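Local coordinates for tegumental protein 20.8 kDa (PDB 5X2E), which binds calcium through an EF-hand in its calmodulin-like domain, the part present here, and belongs to the tegumental-allergen-like proteins of a liver fluke, at residues 11-16 / 20-25; 5-10 / 55-60. One frame throughout, in Å; residues are numbered along the deposited sequence.

In the fold
Both contacts belong to one EF-hand pair, and their centres lie about 11 Å apart. The residues of contact 1 all fall between the two segments of contact 2: helix 3-10 comes first, then the calcium loop, strand 17-19 and helix 20-29, and only much later helix 54-61. Contact 1 (11-16 / 20-25) closes the first helix-loop-helix around its metal; contact 2 (5-10 / 55-60) joins the entering helix of that hand to helix 54-61, in the second half of the EF-hand pair. They touch where I10 packs on E22 and L23 and where F7 reaches N16, and the antiparallel strands 17-19 and 51-53 join the two halves as well.

Contact 1 of 2, residues 11-16 / 20-25; sequences DKDGTN and YPELEQ. With CA (calcium ion), chain B.
E22, D11 and D13 converge on one calcium ion, each with its carboxylate. E22, pointing from helix 20-29 toward the loop, chelates it with both oxygens, OE1 and OE2 each 2.5 Å from the calcium. Its extended chain beyond CG (chi2 175°) carries the carboxylate that far. D11 runs beside E22 in the same direction and gives OD1 to the calcium at 2.2 Å; D13 comes at about a right angle to E22 and gives its own OD1. Each aspartate carboxylate plane is turned 72° from that of E22. Because both bind the calcium, D13 OD1 and E22 OE2 come within 3.0 Å, a closeness of two anionic oxygens that the shared cation probably offsets. T15 OG1 is a longer ligand at 2.7 Å, and water 2 and the backbone O of V17 complete the shell. This is the canonical EF-hand loop with its bidentate glutamate.

Backbone N-H groups of the loop hold the aspartates: N16 N, behind the first shell, donates to D11 OD2 on its syn side, 29° out of the carboxylate plane, and R72 adds a salt bridge there, while T15 N reaches D13 OD1 from above the carboxylate plane in an Asx turn. S19 N donates to E22 OE1. On the solvent side, K12 NZ crosses to Q25 OE1 at 3.1 Å, in the carbonyl plane on a lone pair; Q25 NE2 turns to E29. The loop thus links helix 3-10 to strand 17-19, while helix 20-29 brings in E22 from beyond the strand and sets L23 against helix 35-44.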
ATOM      1  N   ASP A  11      -1.466  -4.659  -0.076  1.00 17.90           N
ATOM      2  CA  ASP A  11      -2.712  -4.826   0.641  1.00 18.23           C
ATOM      3  C   ASP A  11      -3.445  -6.057   0.131  1.00 19.01           C
ATOM      4  O   ASP A  11      -4.499  -5.984  -0.538  1.00 20.32           O
ATOM      5  CB  ASP A  11      -3.578  -3.579   0.490  1.00 18.88           C
ATOM      6  CG  ASP A  11      -4.870  -3.696   1.225  1.00 18.01           C
ATOM      7  OD1 ASP A  11      -4.903  -4.322   2.309  1.00 18.55           O
ATOM      8  OD2 ASP A  11      -5.884  -3.191   0.692  1.00 17.96           O
ATOM      9  N   LYS A  12      -2.870  -7.214   0.427  1.00 20.60           N
ATOM     10  CA  LYS A  12      -3.266  -8.447  -0.241  1.00 23.11           C
ATOM     11  C   LYS A  12      -4.669  -8.903   0.142  1.00 22.63           C
ATOM     12  O   LYS A  12      -5.282  -9.648  -0.600  1.00 25.23           O
ATOM     13  CB  LYS A  12      -2.265  -9.550   0.080  1.00 25.50           C
ATOM     14  CG  LYS A  12      -2.056  -9.737   1.542  1.00 30.20           C
ATOM     15  CD  LYS A  12      -0.976 -10.761   1.790  1.00 35.89           C
ATOM     16  CE  LYS A  12      -1.126 -11.321   3.165  1.00 38.31           C
ATOM     17  NZ  LYS A  12      -0.415 -12.612   3.270  1.00 40.64           N
ATOM     18  N   ASP A  13      -5.172  -8.473   1.302  1.00 21.05           N
ATOM     19  CA  ASP A  13      -6.536  -8.855   1.684  1.00 21.91           C
ATOM     20  C   ASP A  13      -7.593  -7.827   1.275  1.00 21.15           C
ATOM     21  O   ASP A  13      -8.786  -8.018   1.530  1.00 22.74           O
ATOM     22  CB  ASP A  13      -6.628  -9.161   3.173  1.00 22.64           C
ATOM     23  CG  ASP A  13      -6.285  -7.984   4.037  1.00 21.18           C
ATOM     24  OD1 ASP A  13      -6.086  -6.833   3.544  1.00 20.39           O
ATOM     25  OD2 ASP A  13      -6.256  -8.193   5.265  1.00 23.89           O
ATOM     26  N   GLY A  14      -7.190  -6.764   0.570  1.00 19.62           N
ATOM     27  CA  GLY A  14      -8.157  -5.816   0.049  1.00 20.38           C
ATOM     28  C   GLY A  14      -8.838  -4.948   1.094  1.00 18.74           C
ATOM     29  O   GLY A  14      -9.844  -4.314   0.778  1.00 19.04           O
ATOM     30  N   THR A  15      -8.317  -4.855   2.316  1.00 17.42           N
ATOM     31  CA  THR A  15      -9.035  -4.058   3.315  1.00 17.57           C
ATOM     32  C   THR A  15      -8.814  -2.563   3.147  1.00 17.44           C
ATOM     33  O   THR A  15      -9.466  -1.772   3.841  1.00 18.51           O
ATOM     34  CB  THR A  15      -8.619  -4.457   4.755  1.00 18.40           C
ATOM     35  OG1 THR A  15      -7.199  -4.219   4.915  1.00 18.24           O
ATOM     36  CG2 THR A  15      -8.964  -5.924   5.037  1.00 20.18           C
ATOM     37  N   ASN A  16      -7.880  -2.183   2.268  1.00 16.43           N
ATOM     38  CA  ASN A  16      -7.483  -0.775   2.112  1.00 16.22           C
ATOM     39  C   ASN A  16      -6.847  -0.188   3.370  1.00 17.18           C
ATOM     40  O   ASN A  16      -6.734   1.035   3.538  1.00 18.91           O
ATOM     41  CB  ASN A  16      -8.659   0.082   1.643  1.00 18.22           C
ATOM     42  CG  ASN A  16      -9.145  -0.341   0.289  1.00 19.71           C
ATOM     43  OD1 ASN A  16      -8.359  -0.398  -0.659  1.00 20.91           O
ATOM     44  ND2 ASN A  16     -10.420  -0.706   0.195  1.00 21.02           N
ATOM     45  N   TYR A  20       1.328  -3.560   9.140  1.00 19.13           N
ATOM     46  CA  TYR A  20       2.769  -3.646   9.173  1.00 19.26           C
ATOM     47  C   TYR A  20       3.295  -5.042   8.714  1.00 18.72           C
ATOM     48  O   TYR A  20       4.220  -5.106   7.902  1.00 18.48           O
ATOM     49  CB  TYR A  20       3.295  -3.249  10.535  1.00 20.80           C
ATOM     50  CG  TYR A  20       3.119  -1.778  10.940  1.00 22.60           C
ATOM     51  CD1 TYR A  20       2.720  -0.800  10.042  1.00 23.10           C
ATOM     52  CD2 TYR A  20       3.369  -1.400  12.256  1.00 24.79           C
ATOM     53  CE1 TYR A  20       2.611   0.538  10.440  1.00 22.36           C
ATOM     54  CE2 TYR A  20       3.242  -0.093  12.665  1.00 25.19           C
ATOM     55  CZ  TYR A  20       2.855   0.883  11.757  1.00 24.90           C
ATOM     56  OH  TYR A  20       2.776   2.191  12.225  1.00 30.18           O
ATOM     57  N   PRO A  21       2.640  -6.161   9.093  1.00 18.87           N
ATOM     58  CA  PRO A  21       3.106  -7.442   8.503  1.00 19.07           C
ATOM     59  C   PRO A  21       2.977  -7.483   6.964  1.00 17.28           C
ATOM     60  O   PRO A  21       3.881  -8.032   6.314  1.00 18.12           O
ATOM     61  CB  PRO A  21       2.189  -8.484   9.171  1.00 20.25           C
ATOM     62  CG  PRO A  21       1.912  -7.843  10.546  1.00 20.20           C
ATOM     63  CD  PRO A  21       1.721  -6.377  10.227  1.00 19.85           C
ATOM     64  N   GLU A  22       1.894  -6.931   6.398  1.00 17.34           N
ATOM     65  CA  GLU A  22       1.760  -6.891   4.943  1.00 16.73           C
ATOM     66  C   GLU A  22       2.924  -6.154   4.296  1.00 17.14           C
ATOM     67  O   GLU A  22       3.486  -6.625   3.316  1.00 18.44           O
ATOM     68  CB  GLU A  22       0.430  -6.209   4.541  1.00 17.63           C
ATOM     69  CG  GLU A  22      -0.774  -7.127   4.659  1.00 17.70           C
ATOM     70  CD  GLU A  22      -2.099  -6.408   4.388  1.00 17.89           C
ATOM     71  OE1 GLU A  22      -2.183  -5.162   4.516  1.00 18.76           O
ATOM     72  OE2 GLU A  22      -3.097  -7.070   4.029  1.00 20.32           O
ATOM     73  N   LEU A  23       3.264  -4.994   4.841  1.00 17.51           N
ATOM     74  CA  LEU A  23       4.359  -4.192   4.333  1.00 18.58           C
ATOM     75  C   LEU A  23       5.676  -4.960   4.466  1.00 18.45           C
ATOM     76  O   LEU A  23       6.466  -5.035   3.532  1.00 20.03           O
ATOM     77  CB  LEU A  23       4.400  -2.869   5.109  1.00 19.70           C
ATOM     78  CG  LEU A  23       5.599  -1.967   4.838  1.00 21.40           C
ATOM     79  CD1 LEU A  23       5.637  -1.489   3.364  1.00 23.24           C
ATOM     80  CD2 LEU A  23       5.545  -0.801   5.806  1.00 24.43           C
ATOM     81  N   GLU A  24       5.872  -5.587   5.628  1.00 17.67           N
ATOM     82  CA  GLU A  24       7.105  -6.302   5.880  1.00 19.24           C
ATOM     83  C   GLU A  24       7.253  -7.529   4.972  1.00 18.86           C
ATOM     84  O   GLU A  24       8.361  -7.820   4.486  1.00 19.47           O
ATOM     85  CB  GLU A  24       7.173  -6.663   7.367  1.00 19.50           C
ATOM     86  CG  GLU A  24       7.378  -5.383   8.183  1.00 21.80           C
ATOM     87  CD  GLU A  24       6.830  -5.346   9.557  1.00 23.62           C
ATOM     88  OE1 GLU A  24       6.257  -6.332  10.061  1.00 23.03           O
ATOM     89  OE2 GLU A  24       7.054  -4.262  10.166  1.00 25.03           O
ATOM     90  N   GLN A  25       6.145  -8.216   4.701  1.00 19.09           N
ATOM     91  CA  GLN A  25       6.173  -9.339   3.760  1.00 19.67           C
ATOM     92  C   GLN A  25       6.515  -8.869   2.348  1.00 20.05           C
ATOM     93  O   GLN A  25       7.328  -9.466   1.656  1.00 20.89           O
ATOM     94  CB  GLN A  25       4.839 -10.067   3.747  1.00 19.88           C
ATOM     95  CG  GLN A  25       4.809 -11.200   2.743  1.00 21.20           C
ATOM     96  CD  GLN A  25       3.592 -12.061   2.861  1.00 24.32           C
ATOM     97  OE1 GLN A  25       2.537 -11.634   3.361  1.00 23.26           O
ATOM     98  NE2 GLN A  25       3.724 -13.301   2.413  1.00 28.64           N
TER
HETATM   99 CA    CA B 101      -4.678  -5.126   4.385  1.00 17.56          CA
HETATM  100  O   HOH W   1       0.755 -14.924   1.738  1.00 42.14           O
HETATM  101  O   HOH W   2      -4.637  -5.668   6.666  1.00 23.58           O

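Contact 2 of 2, residues 5-10 / 55-60; sequences NIFVSI and ETFCSK
F7 meets F57 in an edge-to-face pair that carries the contact between helices 3-10 and 54-61. One turn back from I10 on helix 3-10, I6 takes no part in the pair and packs on Y26 and W40. F7 follows: its CB heads toward the other helix, and with CG anti to the backbone N (chi1 -177°) the ring ends over F57. Its CD1 lies over the centre of the F57 ring, 3.5 Å above the plane, and comes within 3.6 Å of F57 CD1. The ring planes stand at 51°, with centroids 4.9 Å apart. F7 CB adds a second touch, 3.7 Å from F57 CE1; the two side chains run antiparallel, overlapping along part of their length. Farther along, I10 points toward helix 54-61 but packs on E22, Y26 and W40. Around the pair, F7 also touches N16 of the calcium loop and R72 of helix 65-79, while F57 meets the ring of F44 and L63.

With no hydrogen bond across the two segments, cohesion comes from buried apolar surface and from the C-H edge of F7 directed at the pi face of F57, an aromatic link between the two halves of the EF-hand pair.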
ATOM      1  N   ASN A   5      -0.445   0.612  -8.075  1.00 27.94           N
ATOM      2  CA  ASN A   5      -0.177  -0.806  -8.178  1.00 27.47           C
ATOM      3  C   ASN A   5       0.462  -1.387  -6.913  1.00 26.41           C
ATOM      4  O   ASN A   5       0.065  -2.449  -6.429  1.00 25.84           O
ATOM      5  CB  ASN A   5       0.742  -1.008  -9.363  1.00 32.79           C
ATOM      6  CG  ASN A   5       0.927  -2.445  -9.762  1.00 41.34           C
ATOM      7  OD1 ASN A   5       0.751  -3.366  -8.980  1.00 45.24           O
ATOM      8  ND2 ASN A   5       1.341  -2.639 -11.011  1.00 45.97           N
ATOM      9  N   ILE A   6       1.470  -0.701  -6.382  1.00 25.99           N
ATOM     10  CA  ILE A   6       2.202  -1.235  -5.230  1.00 25.75           C
ATOM     11  C   ILE A   6       1.274  -1.292  -4.011  1.00 23.30           C
ATOM     12  O   ILE A   6       1.303  -2.272  -3.265  1.00 23.01           O
ATOM     13  CB  ILE A   6       3.488  -0.406  -4.971  1.00 27.37           C
ATOM     14  CG1 ILE A   6       4.472  -0.611  -6.141  1.00 30.98           C
ATOM     15  CG2 ILE A   6       4.128  -0.791  -3.629  1.00 25.97           C
ATOM     16  CD1 ILE A   6       5.560   0.446  -6.251  1.00 34.25           C
ATOM     17  N   PHE A   7       0.421  -0.283  -3.831  1.00 22.81           N
ATOM     18  CA  PHE A   7      -0.529  -0.297  -2.703  1.00 21.38           C
ATOM     19  C   PHE A   7      -1.389  -1.559  -2.796  1.00 20.13           C
ATOM     20  O   PHE A   7      -1.565  -2.287  -1.816  1.00 20.05           O
ATOM     21  CB  PHE A   7      -1.459   0.924  -2.682  1.00 20.88           C
ATOM     22  CG  PHE A   7      -2.359   0.929  -1.489  1.00 20.15           C
ATOM     23  CD1 PHE A   7      -2.010   1.663  -0.369  1.00 19.88           C
ATOM     24  CD2 PHE A   7      -3.561   0.206  -1.483  1.00 20.33           C
ATOM     25  CE1 PHE A   7      -2.801   1.656   0.764  1.00 20.40           C
ATOM     26  CE2 PHE A   7      -4.353   0.182  -0.342  1.00 19.68           C
ATOM     27  CZ  PHE A   7      -3.976   0.909   0.774  1.00 19.35           C
ATOM     28  N   VAL A   8      -1.972  -1.771  -3.966  1.00 20.76           N
ATOM     29  CA  VAL A   8      -2.818  -2.944  -4.157  1.00 21.84           C
ATOM     30  C   VAL A   8      -2.043  -4.237  -3.956  1.00 21.74           C
ATOM     31  O   VAL A   8      -2.526  -5.164  -3.299  1.00 22.51           O
ATOM     32  CB  VAL A   8      -3.503  -2.886  -5.529  1.00 22.06           C
ATOM     33  CG1 VAL A   8      -4.169  -4.224  -5.867  1.00 23.55           C
ATOM     34  CG2 VAL A   8      -4.521  -1.740  -5.518  1.00 22.33           C
ATOM     35  N   SER A   9      -0.799  -4.281  -4.423  1.00 21.45           N
ATOM     36  CA  SER A   9       0.023  -5.467  -4.190  1.00 22.14           C
ATOM     37  C   SER A   9       0.323  -5.756  -2.708  1.00 22.22           C
ATOM     38  O   SER A   9       0.291  -6.904  -2.253  1.00 23.49           O
ATOM     39  CB  SER A   9       1.332  -5.337  -4.930  1.00 26.73           C
ATOM     40  OG  SER A   9       2.008  -6.572  -4.839  1.00 32.60           O
ATOM     41  N   ILE A  10       0.629  -4.715  -1.954  1.00 20.88           N
ATOM     42  CA  ILE A  10       0.918  -4.894  -0.536  1.00 20.04           C
ATOM     43  C   ILE A  10      -0.352  -5.303   0.245  1.00 19.04           C
ATOM     44  O   ILE A  10      -0.306  -6.181   1.108  1.00 19.04           O
ATOM     45  CB  ILE A  10       1.524  -3.616   0.059  1.00 19.58           C
ATOM     46  CG1 ILE A  10       2.880  -3.307  -0.591  1.00 20.72           C
ATOM     47  CG2 ILE A  10       1.667  -3.761   1.569  1.00 19.99           C
ATOM     48  CD1 ILE A  10       3.390  -1.900  -0.271  1.00 22.46           C
ATOM     49  N   GLU A  55      -6.539   6.166   2.698  1.00 21.83           N
ATOM     50  CA  GLU A  55      -6.775   7.621   2.786  1.00 23.28           C
ATOM     51  C   GLU A  55      -5.463   8.404   2.990  1.00 24.54           C
ATOM     52  O   GLU A  55      -5.210   9.410   2.336  1.00 25.96           O
ATOM     53  CB  GLU A  55      -7.767   7.960   3.922  1.00 25.56           C
ATOM     54  CG  GLU A  55      -9.221   7.545   3.650  1.00 29.75           C
ATOM     55  CD  GLU A  55      -9.911   8.369   2.570  1.00 29.70           C
ATOM     56  OE1 GLU A  55      -9.557   9.534   2.312  1.00 32.14           O
ATOM     57  OE2 GLU A  55     -10.823   7.858   1.960  1.00 24.78           O
ATOM     58  N   THR A  56      -4.636   7.961   3.928  1.00 24.21           N
ATOM     59  CA  THR A  56      -3.413   8.698   4.245  1.00 24.57           C
ATOM     60  C   THR A  56      -2.381   8.525   3.132  1.00 23.96           C
ATOM     61  O   THR A  56      -1.667   9.460   2.774  1.00 26.07           O
ATOM     62  CB  THR A  56      -2.858   8.251   5.595  1.00 27.28           C
ATOM     63  OG1 THR A  56      -3.851   8.517   6.606  1.00 28.23           O
ATOM     64  CG2 THR A  56      -1.604   9.014   5.925  1.00 28.77           C
ATOM     65  N   PHE A  57      -2.308   7.308   2.606  1.00 23.79           N
ATOM     66  CA  PHE A  57      -1.440   7.016   1.473  1.00 23.87           C
ATOM     67  C   PHE A  57      -1.773   7.987   0.325  1.00 25.58           C
ATOM     68  O   PHE A  57      -0.886   8.656  -0.221  1.00 26.75           O
ATOM     69  CB  PHE A  57      -1.634   5.550   1.064  1.00 24.36           C
ATOM     70  CG  PHE A  57      -0.802   5.088  -0.087  1.00 25.42           C
ATOM     71  CD1 PHE A  57      -1.354   5.011  -1.361  1.00 25.88           C
ATOM     72  CD2 PHE A  57       0.502   4.645   0.106  1.00 27.59           C
ATOM     73  CE1 PHE A  57      -0.599   4.519  -2.430  1.00 26.98           C
ATOM     74  CE2 PHE A  57       1.234   4.149  -0.943  1.00 28.05           C
ATOM     75  CZ  PHE A  57       0.675   4.082  -2.216  1.00 28.53           C
ATOM     76  N   CYS A  58      -3.062   8.115   0.018  1.00 26.43           N
ATOM     77  CA  CYS A  58      -3.487   8.949  -1.094  1.00 29.20           C
ATOM     78  C   CYS A  58      -3.254  10.434  -0.818  1.00 31.15           C
ATOM     79  O   CYS A  58      -2.834  11.192  -1.698  1.00 32.38           O
ATOM     80  CB  CYS A  58      -4.961   8.714  -1.419  1.00 31.01           C
ATOM     81  SG  CYS A  58      -5.287   7.148  -2.246  1.00 34.76           S
ATOM     82  N   SER A  59      -3.557  10.874   0.398  1.00 30.28           N
ATOM     83  CA  SER A  59      -3.334  12.281   0.730  1.00 32.38           C
ATOM     84  C   SER A  59      -1.861  12.681   0.573  1.00 32.40           C
ATOM     85  O   SER A  59      -1.550  13.767   0.090  1.00 33.37           O
ATOM     86  CB  SER A  59      -3.826  12.557   2.145  1.00 35.04           C
ATOM     87  OG  SER A  59      -5.239  12.444   2.185  1.00 39.39           O
ATOM     88  N   LYS A  60      -0.957  11.798   0.978  1.00 31.00           N
ATOM     89  CA  LYS A  60       0.472  12.103   0.908  1.00 32.05           C
ATOM     90  C   LYS A  60       0.969  12.133  -0.527  1.00 33.51           C
ATOM     91  O   LYS A  60       1.866  12.900  -0.856  1.00 34.71           O
ATOM     92  CB  LYS A  60       1.294  11.099   1.723  1.00 33.30           C
ATOM     93  CG  LYS A  60       1.053  11.182   3.224  1.00 37.61           C
ATOM     94  CD  LYS A  60       1.567  12.488   3.837  1.00 42.76           C
ATOM     95  CE  LYS A  60       1.231  12.527   5.325  1.00 46.46           C
ATOM     96  NZ  LYS A  60       1.762  13.731   6.023  1.00 48.81           N
TER